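Local coordinates for putative 2OG-Fe(II) oxygenase family protein (Caulobacter crescentus CB15, PDB 3OOX), which probably acts as an iron(II)- and 2-oxoglutarate-dependent oxygenase, forming ethylene from 2-oxoglutarate and oxidising L-arginine, at residues D193-E204 with P224-L235. Numbering follows the deposited sequence. Where two conformers were deposited one is given.
With EDO (1,2-ethanediol), chain F.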
loop_
_atom_site.group_PDB
_atom_site.type_symbol
_atom_site.label_atom_id
_atom_site.label_comp_id
_atom_site.label_asym_id
_atom_site.label_seq_id
_atom_site.Cartn_x
_atom_site.Cartn_y
_atom_site.Cartn_z
ATOM N N ASP A 193 2.257 5.848 5.529
ATOM C CA ASP A 193 1.712 4.524 5.728
ATOM C C ASP A 193 2.383 3.867 6.928
ATOM O O ASP A 193 3.579 4.086 7.158
ATOM C CB ASP A 193 2.008 3.664 4.485
ATOM C CG ASP A 193 1.104 3.979 3.304
ATOM O OD1 ASP A 193 0.113 4.731 3.487
ATOM O OD2 ASP A 193 1.392 3.468 2.195
ATOM N N ILE A 194 1.608 3.066 7.656
ATOM C CA ILE A 194 2.060 2.466 8.921
ATOM C C ILE A 194 2.659 1.084 8.787
ATOM O O ILE A 194 3.272 0.583 9.760
ATOM C CB ILE A 194 0.987 2.528 10.006
ATOM C CG1 ILE A 194 -0.186 1.632 9.702
ATOM C CG2 ILE A 194 0.511 3.968 10.221
ATOM C CD1 ILE A 194 -1.288 1.725 10.796
ATOM N N ASN A 195 2.587 0.502 7.592
ATOM C CA ASN A 195 2.864 -0.905 7.350
ATOM C C ASN A 195 4.308 -1.121 6.904
ATOM O O ASN A 195 5.189 -0.336 7.244
ATOM C CB ASN A 195 1.804 -1.470 6.382
ATOM C CG ASN A 195 1.651 -0.638 5.109
ATOM O OD1 ASN A 195 1.125 0.492 5.167
ATOM N ND2 ASN A 195 2.075 -1.193 3.947
ATOM N N THR A 196 4.585 -2.189 6.179
ATOM C CA THR A 196 5.959 -2.525 5.789
ATOM C C THR A 196 6.342 -1.870 4.460
ATOM O O THR A 196 7.206 -0.989 4.422
ATOM C CB THR A 196 6.135 -4.047 5.774
ATOM O OG1 THR A 196 5.823 -4.550 7.090
ATOM C CG2 THR A 196 7.569 -4.475 5.298
ATOM N N ILE A 197 5.687 -2.288 3.387
ATOM C CA ILE A 197 5.710 -1.551 2.127
ATOM C C ILE A 197 4.314 -1.547 1.523
ATOM O O ILE A 197 3.516 -2.444 1.788
ATOM C CB ILE A 197 6.696 -2.117 1.076
ATOM C CG1 ILE A 197 6.442 -3.611 0.814
ATOM C CG2 ILE A 197 8.152 -1.889 1.551
ATOM C CD1 ILE A 197 7.284 -4.179 -0.383
ATOM N N THR A 198 4.025 -0.540 0.689
ATOM C CA THR A 198 2.754 -0.455 -0.034
ATOM C C THR A 198 3.052 -0.454 -1.544
ATOM O O THR A 198 4.011 0.210 -2.037
ATOM C CB THR A 198 2.002 0.829 0.377
ATOM O OG1 THR A 198 1.794 0.754 1.783
ATOM C CG2 THR A 198 0.656 0.977 -0.334
ATOM N N LEU A 199 2.270 -1.248 -2.299
ATOM C CA LEU A 199 2.439 -1.431 -3.721
ATOM C C LEU A 199 1.221 -0.908 -4.479
ATOM O O LEU A 199 0.107 -1.377 -4.242
ATOM C CB LEU A 199 2.672 -2.911 -4.046
ATOM C CG LEU A 199 3.947 -3.503 -3.468
ATOM C CD1 LEU A 199 3.634 -4.274 -2.193
ATOM C CD2 LEU A 199 4.689 -4.378 -4.502
ATOM N N LEU A 200 1.439 0.048 -5.386
ATOM C CA LEU A 200 0.349 0.732 -6.092
ATOM C C LEU A 200 0.460 0.611 -7.594
ATOM O O LEU A 200 1.356 1.184 -8.218
ATOM C CB LEU A 200 0.363 2.219 -5.734
ATOM C CG LEU A 200 -0.731 3.087 -6.330
ATOM C CD1 LEU A 200 -2.109 2.740 -5.810
ATOM C CD2 LEU A 200 -0.377 4.553 -6.075
ATOM N N LEU A 201 -0.488 -0.125 -8.151
ATOM C CA LEU A 201 -0.697 -0.126 -9.593
ATOM C C LEU A 201 -1.411 1.146 -10.086
ATOM O O LEU A 201 -2.083 1.832 -9.310
ATOM C CB LEU A 201 -1.557 -1.310 -10.008
ATOM C CG LEU A 201 -0.944 -2.678 -9.759
ATOM C CD1 LEU A 201 -2.099 -3.747 -9.711
ATOM C CD2 LEU A 201 0.147 -3.007 -10.788
ATOM N N GLY A 202 -1.292 1.432 -11.376
ATOM C CA GLY A 202 -2.173 2.401 -12.049
ATOM C C GLY A 202 -2.000 3.854 -11.681
ATOM O O GLY A 202 -2.933 4.644 -11.867
ATOM N N ALA A 203 -0.824 4.239 -11.204
ATOM C CA ALA A 203 -0.585 5.622 -10.793
ATOM C C ALA A 203 -0.305 6.604 -11.943
ATOM O O ALA A 203 -0.145 7.806 -11.711
ATOM C CB ALA A 203 0.556 5.675 -9.768
ATOM N N GLU A 204 -0.216 6.108 -13.182
ATOM C CA GLU A 204 0.015 6.992 -14.312
ATOM C C GLU A 204 -1.049 8.105 -14.337
ATOM O O GLU A 204 -2.252 7.838 -14.238
ATOM C CB GLU A 204 0.061 6.213 -15.639
ATOM C CG GLU A 204 -1.175 5.403 -15.984
ATOM C CD GLU A 204 -1.141 3.961 -15.476
ATOM O OE1 GLU A 204 -0.470 3.668 -14.463
ATOM O OE2 GLU A 204 -1.848 3.123 -16.061
ATOM N N PRO A 224 2.486 3.783 -17.730
ATOM C CA PRO A 224 1.624 2.634 -17.505
ATOM C C PRO A 224 2.421 1.347 -17.251
ATOM O O PRO A 224 3.605 1.294 -17.599
ATOM C CB PRO A 224 0.802 2.546 -18.799
ATOM C CG PRO A 224 0.907 3.845 -19.407
ATOM C CD PRO A 224 2.223 4.404 -19.046
ATOM N N GLY A 225 1.762 0.360 -16.653
ATOM C CA GLY A 225 2.366 -0.947 -16.365
ATOM C C GLY A 225 3.487 -0.890 -15.355
ATOM O O GLY A 225 4.471 -1.642 -15.456
ATOM N N CYS A 226 3.355 0.008 -14.367
ATOM C CA CYS A 226 4.332 0.073 -13.287
ATOM C C CYS A 226 3.667 -0.103 -11.916
ATOM O O CYS A 226 2.453 -0.030 -11.774
ATOM C CB CYS A 226 5.100 1.415 -13.265
ATOM S SG CYS A 226 6.147 1.812 -14.686
ATOM N N LEU A 227 4.509 -0.372 -10.923
ATOM C CA LEU A 227 4.138 -0.332 -9.523
ATOM C C LEU A 227 4.913 0.793 -8.856
ATOM O O LEU A 227 6.129 0.896 -9.002
ATOM C CB LEU A 227 4.489 -1.656 -8.820
ATOM C CG LEU A 227 3.540 -2.823 -9.080
ATOM C CD1 LEU A 227 4.249 -4.153 -8.813
ATOM C CD2 LEU A 227 2.279 -2.724 -8.213
ATOM N N VAL A 228 4.195 1.644 -8.127
ATOM C CA VAL A 228 4.840 2.640 -7.283
ATOM C C VAL A 228 4.860 2.022 -5.875
ATOM O O VAL A 228 3.845 1.573 -5.371
ATOM C CB VAL A 228 4.068 3.961 -7.235
ATOM C CG1 VAL A 228 4.741 4.919 -6.232
ATOM C CG2 VAL A 228 3.993 4.596 -8.638
ATOM N N ILE A 229 6.034 1.959 -5.276
ATOM C CA ILE A 229 6.197 1.276 -4.004
ATOM C C ILE A 229 6.746 2.240 -2.972
ATOM O O ILE A 229 7.644 3.012 -3.279
ATOM C CB ILE A 229 7.147 0.092 -4.133
ATOM C CG1 ILE A 229 6.662 -0.832 -5.264
ATOM C CG2 ILE A 229 7.230 -0.682 -2.776
ATOM C CD1 ILE A 229 7.742 -1.630 -5.929
ATOM N N ASN A 230 6.203 2.202 -1.761
ATOM C CA ASN A 230 6.732 3.050 -0.652
ATOM C C ASN A 230 6.976 2.276 0.624
ATOM O O ASN A 230 6.281 1.289 0.937
ATOM C CB ASN A 230 5.856 4.286 -0.363
ATOM C CG ASN A 230 4.466 3.945 0.111
ATOM O OD1 ASN A 230 3.648 3.457 -0.674
ATOM N ND2 ASN A 230 4.177 4.196 1.408
ATOM N N ILE A 231 7.974 2.757 1.360
ATOM C CA ILE A 231 8.328 2.266 2.680
ATOM C C ILE A 231 7.253 2.718 3.680
ATOM O O ILE A 231 6.823 3.877 3.627
ATOM C CB ILE A 231 9.676 2.882 3.134
ATOM C CG1 ILE A 231 10.772 2.592 2.086
ATOM C CG2 ILE A 231 10.056 2.420 4.585
ATOM C CD1 ILE A 231 11.099 1.117 1.894
ATOM N N GLY A 232 6.843 1.837 4.605
ATOM C CA GLY A 232 5.932 2.199 5.674
ATOM C C GLY A 232 6.635 2.226 7.018
ATOM O O GLY A 232 7.806 1.798 7.145
ATOM N N ASP A 233 5.902 2.655 8.037
ATOM C CA ASP A 233 6.507 2.916 9.316
ATOM C C ASP A 233 7.122 1.653 9.945
ATOM O O ASP A 233 8.109 1.806 10.680
ATOM C CB ASP A 233 5.484 3.475 10.301
ATOM C CG ASP A 233 5.037 4.880 9.965
ATOM O OD1 ASP A 233 5.644 5.550 9.093
ATOM O OD2 ASP A 233 4.056 5.313 10.590
HETATM N N MSE A 234 6.560 0.465 9.733
HETATM C CA MSE A 234 7.137 -0.752 10.332
HETATM C C MSE A 234 8.557 -0.972 9.835
HETATM O O MSE A 234 9.453 -1.321 10.617
HETATM C CB MSE A 234 6.293 -1.996 10.011
HETATM C CG MSE A 234 4.998 -2.103 10.755
HETATM SE SE MSE A 234 3.897 -3.577 10.096
HETATM C CE MSE A 234 2.393 -3.399 11.272
ATOM N N LEU A 235 8.785 -0.779 8.531
ATOM C CA LEU A 235 10.096 -1.019 7.958
ATOM C C LEU A 235 11.027 0.129 8.310
ATOM O O LEU A 235 12.230 -0.078 8.566
ATOM C CB LEU A 235 9.961 -1.210 6.452
ATOM C CG LEU A 235 11.213 -1.487 5.641
ATOM C CD1 LEU A 235 12.036 -2.647 6.221
ATOM C CD2 LEU A 235 10.860 -1.799 4.172
HETATM C C1 EDO F . -1.984 0.137 -15.948
HETATM O O1 EDO F . -0.676 0.725 -15.785
HETATM C C2 EDO F . -1.993 -1.060 -16.898
HETATM O O2 EDO F . -1.261 -0.796 -18.110
HETATM O O HOH W 1 4.690 6.271 4.008
HETATM O O HOH W 2 1.665 2.744 -10.821
HETATM O O HOH W 3 -0.064 -0.284 -13.132
HETATM O O HOH W 4 1.866 2.494 -13.859
#
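Asp193 and Asn230 carry the side-chain polar link between 193-204 and 224-235. Asn230 ND2 gives a nearly straight bond (171°) to Asp193 OD2 at 3.0 Å, in its own amide plane but from above the carboxylate, the two planes standing 52° apart. From the opposite face Thr198 OG1 donates to the same OD2 at 2.8 Å. With Asn230 CG set between its backbone N and carbonyl carbon (chi1 63°), the amide lies alongside Thr198 and reaches Asp193. Asn195 ND2 donates to Thr198 OG1 at 2.9 Å and to Leu269 O on the neighbouring strand. With an alanine at Asp193, the Asn230 amide and Thr198 hydroxyl would probably lose their shared acceptor and be freer to turn.

Backbone bonds join strands 197-201 and 227-231 as antiparallel neighbours: Thr198 pairs with Asn230, Leu200 with Val228. Beyond the strands, Asp233 N reaches Asp193 O at 2.9 Å and Met234 N, of a selenomethionine, reaches Asn195 O at 3.0 Å, tying the start of helix 233-238 to the 193-196 loop. Gly232 fits against Asn195 O, where a side chain would clash.

Ile197, Leu199 and Leu201 pack beside Ile229 and Leu227 on one face, tightest at Leu201 CD2 to Leu227 CD2, 3.4 Å. At the far end, 1,2-ethanediol O1 bridges Gly225 N and Glu204 OE2.

That face is apolar; the opposite one is polar near Asp193, Thr198 and Asn230, then apolar at Leu200, Val228 and Ala203. Within the family's double-stranded beta-helix, Asp193 sits where the HxD motif places its aspartate, probably an iron ligand; Thr198 and Asn230 would then be second-shell residues holding its carboxylate.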